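Local atomic coordinates of MPT synthase subunit 2 (Burkholderia ambifaria, PDB entry 7L32), a protein that probably serves as the catalytic large subunit of molybdopterin synthase, converting cyclic pyranopterin monophosphate to molybdopterin with sulfur supplied by its small partner subunit. Residues M57-Y62 with P130-K134; R13-F19 with I88-V92; R80-V86 with A116-V121. Numbering follows the deposited sequence.

Along the chain the six segments come in the order 13-19, 57-62, 80-86, 88-92, 116-121, 130-134, so contact 2 crosses both of the others while both segments of contact 3 lie between those of contact 1. Contacts 2 and 3 share strand 85-91 of the mixed sheet, their centres about 20 Å apart, and touch where Ile-88 meets Val-121. Contact 1 belongs to the separate antiparallel sheet, its centre about 12 Å from that of contact 2 and about 25 Å from that of contact 3. Contacts 1 and 2 tie the two sheets together, Phe-131 and Leu-59 packing on His-90, while contact 3 fixes helix 111-128 to the far end of the mixed sheet.

Contact 1: M57-Y62 with P130-K134; sequences MELEHY and PFWKK
Strands 57-61 and 131-134, both extended, are the central antiparallel pair of the subunit's second, all-antiparallel sheet (order 93-95, 57-61, 131-136, 141-145), with hydrogen-bonded and non-hydrogen-bonded pairs in turn; their axes approach to 4.7 Å, N-to-C directions 150° apart. Pro-130 O accepts from Thr-66 OG1 of helix 65-80. Phe-131 (chi1 m) lies level with His-61, CA to CA 4.6 Å, its CE1 3.7 Å from His-61 CB; the ring stacks on His-90, and Phe-131 CB meets Leu-59 CD2 at 4.1 Å. Trp-132 makes the hydrogen-bonded pair with Glu-60: Trp-132 N donates to Glu-60 O (2.8 Å) and Glu-60 N to Trp-132 O (2.9 Å). Its indole (chi1 m) shares the Glu-60 face, CZ3 3.8 Å from Tyr-62 CB, with Trp-143 of the next strand also against it. Lys-133 and Leu-59 are a non-hydrogen-bonded pair (CA to CA 4.8 Å) on the Phe-131 face; Lys-133 CG lies 4.0 Å from both Leu-59 CD2 and Met-57 CG. Lys-134 N donates to Glu-58 O (3.0 Å), and its side chain (chi1 t, chi2 t, chi3 p, chi4 t) brings NZ 3.0 Å from Glu-58 OE2 in a salt bridge; the same NZ is also salt-bridged to Glu-141 of strand 141-145, its stronger partner, so Glu-58 shares the charge. Water 1 accepts from Glu-58 N (3.1 Å) and Lys-133 NZ (2.9 Å) and donates to Lys-134 O (2.6 Å). Thus Leu-59 and Phe-131 pack toward the subunit body, whereas charge pairing and water finish the Glu-58 end.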
loop_
_atom_site.group_PDB
_atom_site.type_symbol
_atom_site.label_atom_id
_atom_site.label_comp_id
_atom_site.label_asym_id
_atom_site.label_seq_id
_atom_site.Cartn_x
_atom_site.Cartn_y
_atom_site.Cartn_z
ATOM N N MET A 57 8.072 13.483 -18.963
ATOM C CA MET A 57 8.897 12.291 -18.821
ATOM C C MET A 57 8.554 11.312 -19.936
ATOM O O MET A 57 7.393 10.921 -20.089
ATOM C CB MET A 57 8.681 11.656 -17.443
ATOM C CG MET A 57 9.426 10.331 -17.218
ATOM S SD MET A 57 8.989 9.446 -15.700
ATOM C CE MET A 57 8.447 10.777 -14.625
ATOM N N GLU A 58 9.566 10.929 -20.718
ATOM C CA GLU A 58 9.430 9.899 -21.739
ATOM C C GLU A 58 10.199 8.680 -21.243
ATOM O O GLU A 58 11.433 8.720 -21.157
ATOM C CB GLU A 58 9.959 10.371 -23.090
ATOM C CG GLU A 58 9.077 11.396 -23.780
ATOM C CD GLU A 58 9.140 11.286 -25.285
ATOM O OE1 GLU A 58 9.320 10.155 -25.784
ATOM O OE2 GLU A 58 9.040 12.328 -25.968
ATOM N N LEU A 59 9.466 7.608 -20.936
ATOM C CA LEU A 59 9.994 6.351 -20.417
ATOM C C LEU A 59 9.890 5.268 -21.479
ATOM O O LEU A 59 8.857 5.145 -22.144
ATOM C CB LEU A 59 9.214 5.854 -19.185
ATOM C CG LEU A 59 9.738 6.099 -17.781
ATOM C CD1 LEU A 59 8.876 5.319 -16.763
ATOM C CD2 LEU A 59 11.204 5.707 -17.704
ATOM N N GLU A 60 10.934 4.449 -21.593
ATOM C CA GLU A 60 10.921 3.295 -22.480
ATOM C C GLU A 60 11.509 2.095 -21.757
ATOM O O GLU A 60 12.405 2.233 -20.921
ATOM C CB GLU A 60 11.703 3.566 -23.785
ATOM C CG GLU A 60 10.992 4.477 -24.791
ATOM C CD GLU A 60 9.486 4.223 -24.899
ATOM O OE1 GLU A 60 9.061 3.039 -24.913
ATOM O OE2 GLU A 60 8.720 5.213 -24.962
ATOM N N HIS A 61 10.989 0.923 -22.087
ATOM C CA HIS A 61 11.465 -0.340 -21.546
ATOM C C HIS A 61 12.199 -1.095 -22.650
ATOM O O HIS A 61 12.282 -0.631 -23.791
ATOM C CB HIS A 61 10.301 -1.172 -20.993
ATOM C CG HIS A 61 9.373 -1.684 -22.056
ATOM N ND1 HIS A 61 8.752 -0.853 -22.964
ATOM C CD2 HIS A 61 8.979 -2.942 -22.369
ATOM C CE1 HIS A 61 8.006 -1.573 -23.783
ATOM N NE2 HIS A 61 8.127 -2.845 -23.444
ATOM N N TYR A 62 12.759 -2.260 -22.293
ATOM C CA TYR A 62 13.371 -3.181 -23.250
ATOM C C TYR A 62 12.381 -4.324 -23.466
ATOM O O TYR A 62 12.242 -5.188 -22.586
ATOM C CB TYR A 62 14.709 -3.699 -22.703
ATOM C CG TYR A 62 15.621 -4.474 -23.674
ATOM C CD1 TYR A 62 15.102 -5.224 -24.723
ATOM C CD2 TYR A 62 17.001 -4.462 -23.505
ATOM C CE1 TYR A 62 15.941 -5.938 -25.592
ATOM C CE2 TYR A 62 17.846 -5.164 -24.364
ATOM C CZ TYR A 62 17.310 -5.905 -25.403
ATOM O OH TYR A 62 18.145 -6.608 -26.257
ATOM N N PRO A 130 15.047 -2.759 -16.078
ATOM C CA PRO A 130 15.588 -1.920 -17.166
ATOM C C PRO A 130 14.578 -0.959 -17.769
ATOM O O PRO A 130 13.676 -1.368 -18.512
ATOM C CB PRO A 130 16.054 -2.943 -18.213
ATOM C CG PRO A 130 16.143 -4.245 -17.483
ATOM C CD PRO A 130 15.074 -4.188 -16.419
ATOM N N PHE A 131 14.747 0.328 -17.469
ATOM C CA PHE A 131 13.970 1.410 -18.060
ATOM C C PHE A 131 14.934 2.525 -18.420
ATOM O O PHE A 131 15.988 2.660 -17.792
ATOM C CB PHE A 131 12.912 1.978 -17.097
ATOM C CG PHE A 131 11.734 1.077 -16.892
ATOM C CD1 PHE A 131 10.681 1.073 -17.792
ATOM C CD2 PHE A 131 11.686 0.229 -15.794
ATOM C CE1 PHE A 131 9.581 0.237 -17.598
ATOM C CE2 PHE A 131 10.610 -0.611 -15.599
ATOM C CZ PHE A 131 9.551 -0.606 -16.502
ATOM N N TRP A 132 14.539 3.349 -19.398
ATOM C CA TRP A 132 15.334 4.475 -19.870
ATOM C C TRP A 132 14.460 5.713 -19.981
ATOM O O TRP A 132 13.296 5.623 -20.376
ATOM C CB TRP A 132 15.981 4.185 -21.243
ATOM C CG TRP A 132 17.076 3.153 -21.178
ATOM C CD1 TRP A 132 18.424 3.394 -21.136
ATOM C CD2 TRP A 132 16.923 1.723 -21.115
ATOM N NE1 TRP A 132 19.116 2.203 -21.075
ATOM C CE2 TRP A 132 18.221 1.164 -21.055
ATOM C CE3 TRP A 132 15.818 0.859 -21.118
ATOM C CZ2 TRP A 132 18.444 -0.219 -21.001
ATOM C CZ3 TRP A 132 16.045 -0.523 -21.048
ATOM C CH2 TRP A 132 17.346 -1.042 -20.996
ATOM N N LYS A 133 15.047 6.869 -19.668
ATOM C CA LYS A 133 14.391 8.164 -19.752
ATOM C C LYS A 133 15.037 8.982 -20.859
ATOM O O LYS A 133 16.263 8.992 -20.991
ATOM C CB LYS A 133 14.516 8.940 -18.432
ATOM C CG LYS A 133 13.230 9.112 -17.658
ATOM C CD LYS A 133 13.479 9.902 -16.371
ATOM C CE LYS A 133 14.107 11.259 -16.650
ATOM N NZ LYS A 133 13.125 12.286 -17.130
ATOM N N LYS A 134 14.215 9.651 -21.657
ATOM C CA LYS A 134 14.741 10.509 -22.711
ATOM C C LYS A 134 15.174 11.841 -22.113
ATOM O O LYS A 134 14.435 12.446 -21.332
ATOM C CB LYS A 134 13.693 10.732 -23.800
ATOM C CG LYS A 134 14.270 11.357 -25.076
ATOM C CD LYS A 134 13.187 11.781 -26.052
ATOM C CE LYS A 134 12.500 13.054 -25.583
ATOM N NZ LYS A 134 11.667 13.682 -26.650
HETATM O O HOH W 1 12.333 12.036 -19.946
#

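Contact 2: R13-F19 with I88-V92; sequences RIQTDDF and IVHRV
Strands 13-15 and 88-91 are a parallel pair at one edge of an otherwise antiparallel mixed sheet within this chain, axes 4.8 Å apart and directions differing by 21°, with Arg-13 level with Val-89, Ile-14 with His-90 and Gln-15 with Arg-91. Four backbone bonds set the register: Arg-13 N to Ile-88 O (2.9 Å), His-90 N to Arg-13 O (2.9 Å), Gln-15 N to His-90 O (3.0 Å) and Val-92 N to Gln-15 O (3.0 Å). Segment 13-19 then turns at Thr-16, whose carbonyl is heavily used: Arg-91 (chi1 m, chi2 t, chi3 p) gives it NE at 3.2 Å and NH2 at 3.0 Å, and water 2 joins Thr-16 O (2.8 Å) to Val-92 O (2.7 Å). Arg-91 NH1 goes to Gln-100 O; Asp-18 OD1, 3.6 Å from that NH1 but well out of the guanidinium plane, adds charge alone and itself accepts Phe-19 N (2.8 Å) and Gln-100 NE2. Side-chain bonds within 13-17 link Arg-13 NE to Gln-15 OE1 (2.9 Å) and Gln-15 NE2 to Asp-17 O (2.9 Å), while Arg-13 also bridges to Glu-24. His-90 ND1 is held by Arg-91 O (2.9 Å). Phe-19 CD2 packs 3.9 Å from Val-89 CG1. Strand 100-108 flanks 85-91 on its other side, Ile-14 leans on helix 65-80, and Ile-88 and His-90 face helix 111-128.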
loop_
_atom_site.group_PDB
_atom_site.type_symbol
_atom_site.label_atom_id
_atom_site.label_comp_id
_atom_site.label_asym_id
_atom_site.label_seq_id
_atom_site.Cartn_x
_atom_site.Cartn_y
_atom_site.Cartn_z
ATOM N N ARG A 13 2.720 -6.589 -16.069
ATOM C CA ARG A 13 2.392 -5.968 -17.351
ATOM C C ARG A 13 3.104 -4.631 -17.512
ATOM O O ARG A 13 3.235 -3.865 -16.553
ATOM C CB ARG A 13 0.875 -5.728 -17.449
ATOM C CG ARG A 13 0.216 -6.107 -18.721
ATOM C CD ARG A 13 -1.275 -6.283 -18.462
ATOM N NE ARG A 13 -1.926 -5.071 -17.982
ATOM C CZ ARG A 13 -2.690 -5.017 -16.899
ATOM N NH1 ARG A 13 -2.905 -6.088 -16.153
ATOM N NH2 ARG A 13 -3.285 -3.869 -16.578
ATOM N N ILE A 14 3.543 -4.355 -18.734
ATOM C CA ILE A 14 4.040 -3.046 -19.147
ATOM C C ILE A 14 3.126 -2.547 -20.259
ATOM O O ILE A 14 2.892 -3.268 -21.238
ATOM C CB ILE A 14 5.505 -3.117 -19.630
ATOM C CG1 ILE A 14 6.432 -3.463 -18.457
ATOM C CG2 ILE A 14 5.920 -1.792 -20.273
ATOM C CD1 ILE A 14 7.781 -4.000 -18.887
ATOM N N GLN A 15 2.639 -1.311 -20.134
ATOM C CA GLN A 15 1.650 -0.800 -21.075
ATOM C C GLN A 15 1.775 0.713 -21.188
ATOM O O GLN A 15 2.330 1.374 -20.311
ATOM C CB GLN A 15 0.227 -1.166 -20.641
ATOM C CG GLN A 15 -0.178 -0.497 -19.314
ATOM C CD GLN A 15 -1.485 -1.041 -18.757
ATOM O OE1 GLN A 15 -1.703 -2.255 -18.728
ATOM N NE2 GLN A 15 -2.369 -0.143 -18.329
ATOM N N THR A 16 1.219 1.262 -22.265
ATOM C CA THR A 16 1.132 2.713 -22.391
ATOM C C THR A 16 -0.153 3.261 -21.781
ATOM O O THR A 16 -0.147 4.376 -21.245
ATOM C CB THR A 16 1.218 3.163 -23.856
ATOM O OG1 THR A 16 0.134 2.605 -24.610
ATOM C CG2 THR A 16 2.561 2.763 -24.497
ATOM N N ASP A 17 -1.248 2.510 -21.865
ATOM C CA ASP A 17 -2.514 2.960 -21.309
ATOM C C ASP A 17 -2.394 3.154 -19.800
ATOM O O ASP A 17 -1.578 2.521 -19.125
ATOM C CB ASP A 17 -3.630 1.953 -21.594
ATOM C CG ASP A 17 -4.111 1.983 -23.023
ATOM O OD1 ASP A 17 -3.931 3.013 -23.721
ATOM O OD2 ASP A 17 -4.707 0.964 -23.439
ATOM N N ASP A 18 -3.233 4.031 -19.267
ATOM C CA ASP A 18 -3.296 4.170 -17.822
ATOM C C ASP A 18 -3.976 2.943 -17.209
ATOM O O ASP A 18 -4.658 2.178 -17.894
ATOM C CB ASP A 18 -4.043 5.447 -17.445
ATOM C CG ASP A 18 -3.698 5.931 -16.048
ATOM O OD1 ASP A 18 -2.830 5.307 -15.387
ATOM O OD2 ASP A 18 -4.301 6.936 -15.618
ATOM N N PHE A 19 -3.761 2.738 -15.909
ATOM C CA PHE A 19 -4.342 1.600 -15.211
ATOM C C PHE A 19 -5.358 2.077 -14.175
ATOM O O PHE A 19 -5.385 3.248 -13.788
ATOM C CB PHE A 19 -3.261 0.720 -14.548
ATOM C CG PHE A 19 -2.296 1.467 -13.640
ATOM C CD1 PHE A 19 -2.655 1.794 -12.329
ATOM C CD2 PHE A 19 -1.025 1.805 -14.083
ATOM C CE1 PHE A 19 -1.774 2.478 -11.498
ATOM C CE2 PHE A 19 -0.128 2.478 -13.253
ATOM C CZ PHE A 19 -0.508 2.820 -11.953
ATOM N N ILE A 88 2.049 -6.374 -10.774
ATOM C CA ILE A 88 2.820 -5.191 -11.149
ATOM C C ILE A 88 2.296 -4.693 -12.489
ATOM O O ILE A 88 2.187 -5.478 -13.444
ATOM C CB ILE A 88 4.331 -5.489 -11.266
ATOM C CG1 ILE A 88 4.888 -6.136 -9.984
ATOM C CG2 ILE A 88 5.116 -4.181 -11.639
ATOM C CD1 ILE A 88 6.305 -6.744 -10.144
ATOM N N VAL A 89 1.967 -3.403 -12.562
ATOM C CA VAL A 89 1.678 -2.741 -13.841
ATOM C C VAL A 89 2.574 -1.514 -13.934
ATOM O O VAL A 89 2.548 -0.652 -13.048
ATOM C CB VAL A 89 0.203 -2.333 -13.981
ATOM C CG1 VAL A 89 -0.059 -1.733 -15.389
ATOM C CG2 VAL A 89 -0.746 -3.527 -13.712
ATOM N N HIS A 90 3.377 -1.428 -14.995
ATOM C CA HIS A 90 4.247 -0.277 -15.172
ATOM C C HIS A 90 3.938 0.370 -16.517
ATOM O O HIS A 90 3.734 -0.328 -17.514
ATOM C CB HIS A 90 5.730 -0.686 -15.092
ATOM C CG HIS A 90 6.647 0.431 -14.694
ATOM N ND1 HIS A 90 6.782 1.587 -15.433
ATOM C CD2 HIS A 90 7.518 0.544 -13.660
ATOM C CE1 HIS A 90 7.677 2.377 -14.860
ATOM N NE2 HIS A 90 8.142 1.767 -13.784
ATOM N N ARG A 91 3.864 1.698 -16.540
ATOM C CA ARG A 91 3.581 2.386 -17.791
ATOM C C ARG A 91 4.875 2.819 -18.465
ATOM O O ARG A 91 5.924 2.946 -17.828
ATOM C CB ARG A 91 2.688 3.599 -17.566
ATOM C CG ARG A 91 1.308 3.227 -17.029
ATOM C CD ARG A 91 0.459 4.458 -16.831
ATOM N NE ARG A 91 0.062 5.054 -18.098
ATOM C CZ ARG A 91 -0.347 6.306 -18.237
ATOM N NH1 ARG A 91 -0.380 7.140 -17.209
ATOM N NH2 ARG A 91 -0.727 6.738 -19.441
ATOM N N VAL A 92 4.781 3.029 -19.782
ATOM C CA VAL A 92 5.850 3.606 -20.593
ATOM C C VAL A 92 5.225 4.643 -21.521
ATOM O O VAL A 92 4.001 4.788 -21.594
ATOM C CB VAL A 92 6.625 2.539 -21.397
ATOM C CG1 VAL A 92 7.443 1.658 -20.457
ATOM C CG2 VAL A 92 5.677 1.694 -22.235
HETATM O O HOH W 2 1.744 6.236 -22.072
#

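Contact 3: R80-V86 with A116-V121; sequences RWPGIDV and ASCEFV
Helix 65-80 ends at Arg-80, and a type II beta turn from Trp-81 to Ile-84 sends the chain into strand 85-91; this connection packs on residues 116-121 of helix 111-128 in the alpha/beta hammerhead fold expected of MoaE proteins. The nearest CA pairs are Trp-81 to Ser-117 (7.0 Å) and Val-86 to Cys-118 (7.9 Å). Gly-83 has positive phi (96°, psi -6°), where any side chain would collide with Pro-82 O; the closing bond, Ile-84 N to Trp-81 O at 3.4 Å, is weak. Segment 116-121 is regular helix. Trp-81 (chi1 m) lays one indole face over the backbone at Ala-116 and Ser-117, its CZ2 3.5 Å from Ala-116 CB, and points its edge at the Phe-120 ring (chi1 t) in an offset edge-to-face pair, centroids 5.6 Å apart and planes at 64°. Arg-80 CD makes a CH-pi contact over the Phe-120 face, 4.1 Å from the centroid, while NE forms a salt bridge with Glu-76 and NH1 a hydrogen bond with Trp-157 O. Phe-115 of the second subunit packs on Cys-118 and Glu-119. Further along, Ile-84 CD1 comes 3.5 Å from Ser-117 CB, and Val-86 CG1 stops 4.3 Å from Val-121 CG2.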
loop_
_atom_site.group_PDB
_atom_site.type_symbol
_atom_site.label_atom_id
_atom_site.label_comp_id
_atom_site.label_asym_id
_atom_site.label_seq_id
_atom_site.Cartn_x
_atom_site.Cartn_y
_atom_site.Cartn_z
ATOM N N ARG A 80 10.843 -15.264 -0.650
ATOM C CA ARG A 80 11.107 -14.721 0.681
ATOM C C ARG A 80 9.871 -14.779 1.574
ATOM O O ARG A 80 9.992 -14.999 2.782
ATOM C CB ARG A 80 11.594 -13.281 0.579
ATOM C CG ARG A 80 13.020 -13.118 0.020
ATOM C CD ARG A 80 13.325 -11.655 -0.296
ATOM N NE ARG A 80 14.695 -11.465 -0.786
ATOM C CZ ARG A 80 15.612 -10.735 -0.173
ATOM N NH1 ARG A 80 15.339 -10.084 0.961
ATOM N NH2 ARG A 80 16.821 -10.622 -0.718
ATOM N N TRP A 81 8.686 -14.581 1.001
ATOM C CA TRP A 81 7.424 -14.573 1.753
ATOM C C TRP A 81 6.496 -15.585 1.100
ATOM O O TRP A 81 5.627 -15.223 0.291
ATOM C CB TRP A 81 6.787 -13.176 1.792
ATOM C CG TRP A 81 7.611 -12.163 2.545
ATOM C CD1 TRP A 81 7.660 -11.978 3.914
ATOM C CD2 TRP A 81 8.528 -11.214 1.978
ATOM N NE1 TRP A 81 8.554 -10.975 4.218
ATOM C CE2 TRP A 81 9.095 -10.487 3.050
ATOM C CE3 TRP A 81 8.930 -10.918 0.662
ATOM C CZ2 TRP A 81 10.050 -9.473 2.854
ATOM C CZ3 TRP A 81 9.871 -9.899 0.459
ATOM C CH2 TRP A 81 10.431 -9.198 1.556
ATOM N N PRO A 82 6.669 -16.870 1.407
ATOM C CA PRO A 82 5.793 -17.889 0.812
ATOM C C PRO A 82 4.332 -17.587 1.124
ATOM O O PRO A 82 3.999 -17.130 2.220
ATOM C CB PRO A 82 6.262 -19.191 1.480
ATOM C CG PRO A 82 7.710 -18.921 1.831
ATOM C CD PRO A 82 7.743 -17.465 2.227
ATOM N N GLY A 83 3.467 -17.789 0.127
ATOM C CA GLY A 83 2.039 -17.581 0.293
ATOM C C GLY A 83 1.514 -16.227 -0.163
ATOM O O GLY A 83 0.299 -16.004 -0.103
ATOM N N ILE A 84 2.380 -15.300 -0.567
ATOM C CA ILE A 84 1.915 -14.011 -1.085
ATOM C C ILE A 84 1.558 -14.170 -2.562
ATOM O O ILE A 84 1.888 -15.185 -3.187
ATOM C CB ILE A 84 2.959 -12.894 -0.912
ATOM C CG1 ILE A 84 4.192 -13.161 -1.794
ATOM C CG2 ILE A 84 3.355 -12.727 0.561
ATOM C CD1 ILE A 84 5.102 -11.929 -1.979
ATOM N N ASP A 85 0.860 -13.189 -3.119
ATOM C CA ASP A 85 0.730 -13.032 -4.566
ATOM C C ASP A 85 1.006 -11.569 -4.870
ATOM O O ASP A 85 0.839 -10.697 -3.996
ATOM C CB ASP A 85 -0.661 -13.458 -5.089
ATOM C CG ASP A 85 -0.673 -13.770 -6.589
ATOM O OD1 ASP A 85 0.417 -13.772 -7.223
ATOM O OD2 ASP A 85 -1.780 -14.016 -7.132
ATOM N N VAL A 86 1.478 -11.312 -6.100
ATOM C CA VAL A 86 2.051 -10.027 -6.504
ATOM C C VAL A 86 1.473 -9.627 -7.854
ATOM O O VAL A 86 1.427 -10.447 -8.778
ATOM C CB VAL A 86 3.597 -10.100 -6.637
ATOM C CG1 VAL A 86 4.174 -8.734 -7.079
ATOM C CG2 VAL A 86 4.257 -10.613 -5.372
ATOM N N ALA A 116 5.804 -5.861 3.636
ATOM C CA ALA A 116 7.229 -6.100 3.386
ATOM C C ALA A 116 7.460 -6.473 1.929
ATOM O O ALA A 116 8.388 -5.967 1.276
ATOM C CB ALA A 116 7.757 -7.196 4.312
ATOM N N SER A 117 6.626 -7.368 1.403
ATOM C CA SER A 117 6.820 -7.813 0.024
ATOM C C SER A 117 6.548 -6.685 -0.962
ATOM O O SER A 117 7.236 -6.573 -1.986
ATOM C CB SER A 117 5.936 -9.032 -0.281
ATOM O OG SER A 117 4.539 -8.761 -0.138
ATOM N N CYS A 118 5.554 -5.836 -0.674
ATOM C CA CYS A 118 5.264 -4.726 -1.581
ATOM C C CYS A 118 6.433 -3.749 -1.633
ATOM O O CYS A 118 6.841 -3.303 -2.723
ATOM C CB CYS A 118 3.981 -4.016 -1.143
ATOM S SG CYS A 118 3.341 -2.836 -2.355
ATOM N N GLU A 119 6.998 -3.408 -0.470
ATOM C CA GLU A 119 8.143 -2.496 -0.469
ATOM C C GLU A 119 9.369 -3.141 -1.104
ATOM O O GLU A 119 10.120 -2.478 -1.839
ATOM C CB GLU A 119 8.463 -2.044 0.962
ATOM C CG GLU A 119 9.596 -1.053 1.026
ATOM C CD GLU A 119 9.640 -0.256 2.342
ATOM O OE1 GLU A 119 9.095 -0.716 3.374
ATOM O OE2 GLU A 119 10.202 0.854 2.308
ATOM N N PHE A 120 9.592 -4.427 -0.827
ATOM C CA PHE A 120 10.711 -5.137 -1.458
ATOM C C PHE A 120 10.605 -5.087 -2.984
ATOM O O PHE A 120 11.600 -4.817 -3.686
ATOM C CB PHE A 120 10.756 -6.594 -0.959
ATOM C CG PHE A 120 11.751 -7.457 -1.706
ATOM C CD1 PHE A 120 13.083 -7.480 -1.331
ATOM C CD2 PHE A 120 11.344 -8.252 -2.777
ATOM C CE1 PHE A 120 14.039 -8.243 -2.054
ATOM C CE2 PHE A 120 12.269 -9.017 -3.489
ATOM C CZ PHE A 120 13.621 -9.024 -3.131
ATOM N N VAL A 121 9.417 -5.381 -3.518
ATOM C CA VAL A 121 9.235 -5.370 -4.974
ATOM C C VAL A 121 9.502 -3.973 -5.531
ATOM O O VAL A 121 10.168 -3.827 -6.563
ATOM C CB VAL A 121 7.826 -5.880 -5.358
ATOM C CG1 VAL A 121 7.536 -5.632 -6.863
ATOM C CG2 VAL A 121 7.662 -7.394 -5.046
#